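Local coordinates for suppressor of fused homolog (Drosophila melanogaster, PDB 6LPH), which probably binds and sequesters DNA-binding transcription factors, and is seen here as its N-terminal part in complex with a peptide of the kinase Fused, at residues I22-Q27 against V191-I196. Sequence-based numbering, arbitrary orientation.
Sequences IDHLGQ and VDFCQI
Helix 16-28 and strand 189-199 stand well apart where H24 faces F193: the closest CA atoms, those of H24 and V191, are 11.1 Å from each other, and only two aromatic side chains bridge the gap. Both reach across from their own backbone, coming from opposite sides and passing alongside until H24 CD2 lies 3.8 Å from F193 CE1. The planes are tilted by 27° and offset so strongly, with centroids 5.7 Å apart, that little of one ring lies over the other, so this is a glancing aromatic contact rather than a true stack. The strand lies inside the mixed sheet of the SUFU domain, between strands 97-109 and 172-186, and the N-terminal helix packs over one face of that sheet. On the helix, H24 has CG anti to the backbone N (chi1 -170°), which carries the imidazole out toward the strand. Its NE2 hydrogen-bonds L181 O of the neighbouring strand 172-186, a bond that restricts the rotation of the ring beside the phenyl. V191 CG1 lies 4.0 Å above the plane of the F193 ring, offset toward the rim. Both F193 and L25 touch I75 of strand 71-77, while I22 packs against the bound peptide.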
loop_
_atom_site.group_PDB
_atom_site.type_symbol
_atom_site.label_atom_id
_atom_site.label_comp_id
_atom_site.label_asym_id
_atom_site.label_seq_id
_atom_site.Cartn_x
_atom_site.Cartn_y
_atom_site.Cartn_z
ATOM N N ILE A 22 -2.634 12.819 8.339
ATOM C CA ILE A 22 -4.053 12.656 8.773
ATOM C C ILE A 22 -4.940 13.756 8.218
ATOM O O ILE A 22 -6.048 13.484 7.726
ATOM C CB ILE A 22 -4.185 12.607 10.323
ATOM C CG1 ILE A 22 -3.503 11.353 10.899
ATOM C CG2 ILE A 22 -5.648 12.707 10.780
ATOM C CD1 ILE A 22 -4.032 10.052 10.384
ATOM N N ASP A 23 -4.454 15.004 8.282
ATOM C CA ASP A 23 -5.175 16.117 7.684
ATOM C C ASP A 23 -5.388 15.968 6.175
ATOM O O ASP A 23 -6.505 16.158 5.679
ATOM C CB ASP A 23 -4.494 17.447 8.023
ATOM C CG ASP A 23 -4.657 17.817 9.490
ATOM O OD1 ASP A 23 -3.969 18.739 9.974
ATOM O OD2 ASP A 23 -5.486 17.168 10.175
ATOM N N HIS A 24 -4.332 15.607 5.452
ATOM C CA HIS A 24 -4.436 15.290 4.022
ATOM C C HIS A 24 -5.457 14.210 3.741
ATOM O O HIS A 24 -6.290 14.354 2.830
ATOM C CB HIS A 24 -3.074 14.861 3.490
ATOM C CG HIS A 24 -3.013 14.749 1.996
ATOM N ND1 HIS A 24 -3.462 15.721 1.176
ATOM C CD2 HIS A 24 -2.507 13.741 1.171
ATOM C CE1 HIS A 24 -3.269 15.348 -0.113
ATOM N NE2 HIS A 24 -2.678 14.144 -0.111
ATOM N N LEU A 25 -5.392 13.111 4.496
ATOM C CA LEU A 25 -6.383 12.022 4.330
ATOM C C LEU A 25 -7.810 12.479 4.655
ATOM O O LEU A 25 -8.783 12.002 4.044
ATOM C CB LEU A 25 -6.022 10.794 5.156
ATOM C CG LEU A 25 -4.752 10.053 4.699
ATOM C CD1 LEU A 25 -4.330 8.952 5.679
ATOM C CD2 LEU A 25 -4.970 9.486 3.298
ATOM N N GLY A 26 -7.939 13.398 5.610
ATOM C CA GLY A 26 -9.265 13.960 5.955
ATOM C C GLY A 26 -9.921 14.748 4.817
ATOM O O GLY A 26 -11.166 14.794 4.682
ATOM N N GLN A 27 -9.088 15.356 3.984
ATOM C CA GLN A 27 -9.558 16.144 2.843
ATOM C C GLN A 27 -9.963 15.226 1.707
ATOM O O GLN A 27 -10.879 15.524 0.934
ATOM C CB GLN A 27 -8.432 17.031 2.326
ATOM C CG GLN A 27 -7.970 18.087 3.312
ATOM C CD GLN A 27 -8.819 19.337 3.297
ATOM O OE1 GLN A 27 -8.290 20.436 3.154
ATOM N NE2 GLN A 27 -10.123 19.190 3.448
ATOM N N VAL A 191 6.602 14.470 1.662
ATOM C CA VAL A 191 6.144 13.058 1.705
ATOM C C VAL A 191 5.498 12.773 0.356
ATOM O O VAL A 191 4.469 13.369 0.034
ATOM C CB VAL A 191 5.121 12.848 2.823
ATOM C CG1 VAL A 191 4.531 11.397 2.807
ATOM C CG2 VAL A 191 5.761 13.128 4.181
ATOM N N ASP A 192 6.117 11.886 -0.436
ATOM C CA ASP A 192 5.496 11.354 -1.668
ATOM C C ASP A 192 4.643 10.158 -1.245
ATOM O O ASP A 192 5.085 9.375 -0.422
ATOM C CB ASP A 192 6.584 10.762 -2.588
ATOM C CG ASP A 192 7.369 11.812 -3.347
ATOM O OD1 ASP A 192 7.056 13.009 -3.210
ATOM O OD2 ASP A 192 8.303 11.439 -4.108
ATOM N N PHE A 193 3.466 9.961 -1.828
ATOM C CA PHE A 193 2.721 8.711 -1.577
ATOM C C PHE A 193 3.022 7.713 -2.686
ATOM O O PHE A 193 2.604 7.898 -3.838
ATOM C CB PHE A 193 1.227 8.994 -1.364
ATOM C CG PHE A 193 0.960 9.751 -0.079
ATOM C CD1 PHE A 193 0.968 11.166 -0.049
ATOM C CD2 PHE A 193 0.789 9.067 1.104
ATOM C CE1 PHE A 193 0.775 11.862 1.152
ATOM C CE2 PHE A 193 0.610 9.754 2.306
ATOM C CZ PHE A 193 0.597 11.145 2.338
ATOM N N CYS A 194 3.811 6.677 -2.344
ATOM C CA CYS A 194 4.264 5.696 -3.318
ATOM C C CYS A 194 3.306 4.516 -3.306
ATOM O O CYS A 194 3.281 3.713 -2.353
ATOM C CB CYS A 194 5.688 5.228 -2.992
ATOM S SG CYS A 194 6.867 6.545 -3.348
ATOM N N GLN A 195 2.516 4.407 -4.371
ATOM C CA GLN A 195 1.530 3.337 -4.439
ATOM C C GLN A 195 2.147 2.087 -5.038
ATOM O O GLN A 195 2.655 2.076 -6.176
ATOM C CB GLN A 195 0.305 3.750 -5.246
ATOM C CG GLN A 195 -0.802 2.694 -5.249
ATOM C CD GLN A 195 -2.005 3.151 -6.028
ATOM O OE1 GLN A 195 -2.598 4.199 -5.731
ATOM N NE2 GLN A 195 -2.370 2.385 -7.045
ATOM N N ILE A 196 2.072 1.024 -4.256
ATOM C CA ILE A 196 2.562 -0.270 -4.670
ATOM C C ILE A 196 1.507 -0.906 -5.584
ATOM O O ILE A 196 0.299 -0.792 -5.322
ATOM C CB ILE A 196 2.918 -1.074 -3.393
ATOM C CG1 ILE A 196 4.392 -0.871 -3.031
ATOM C CG2 ILE A 196 2.820 -2.562 -3.571
ATOM C CD1 ILE A 196 4.949 0.489 -3.278
#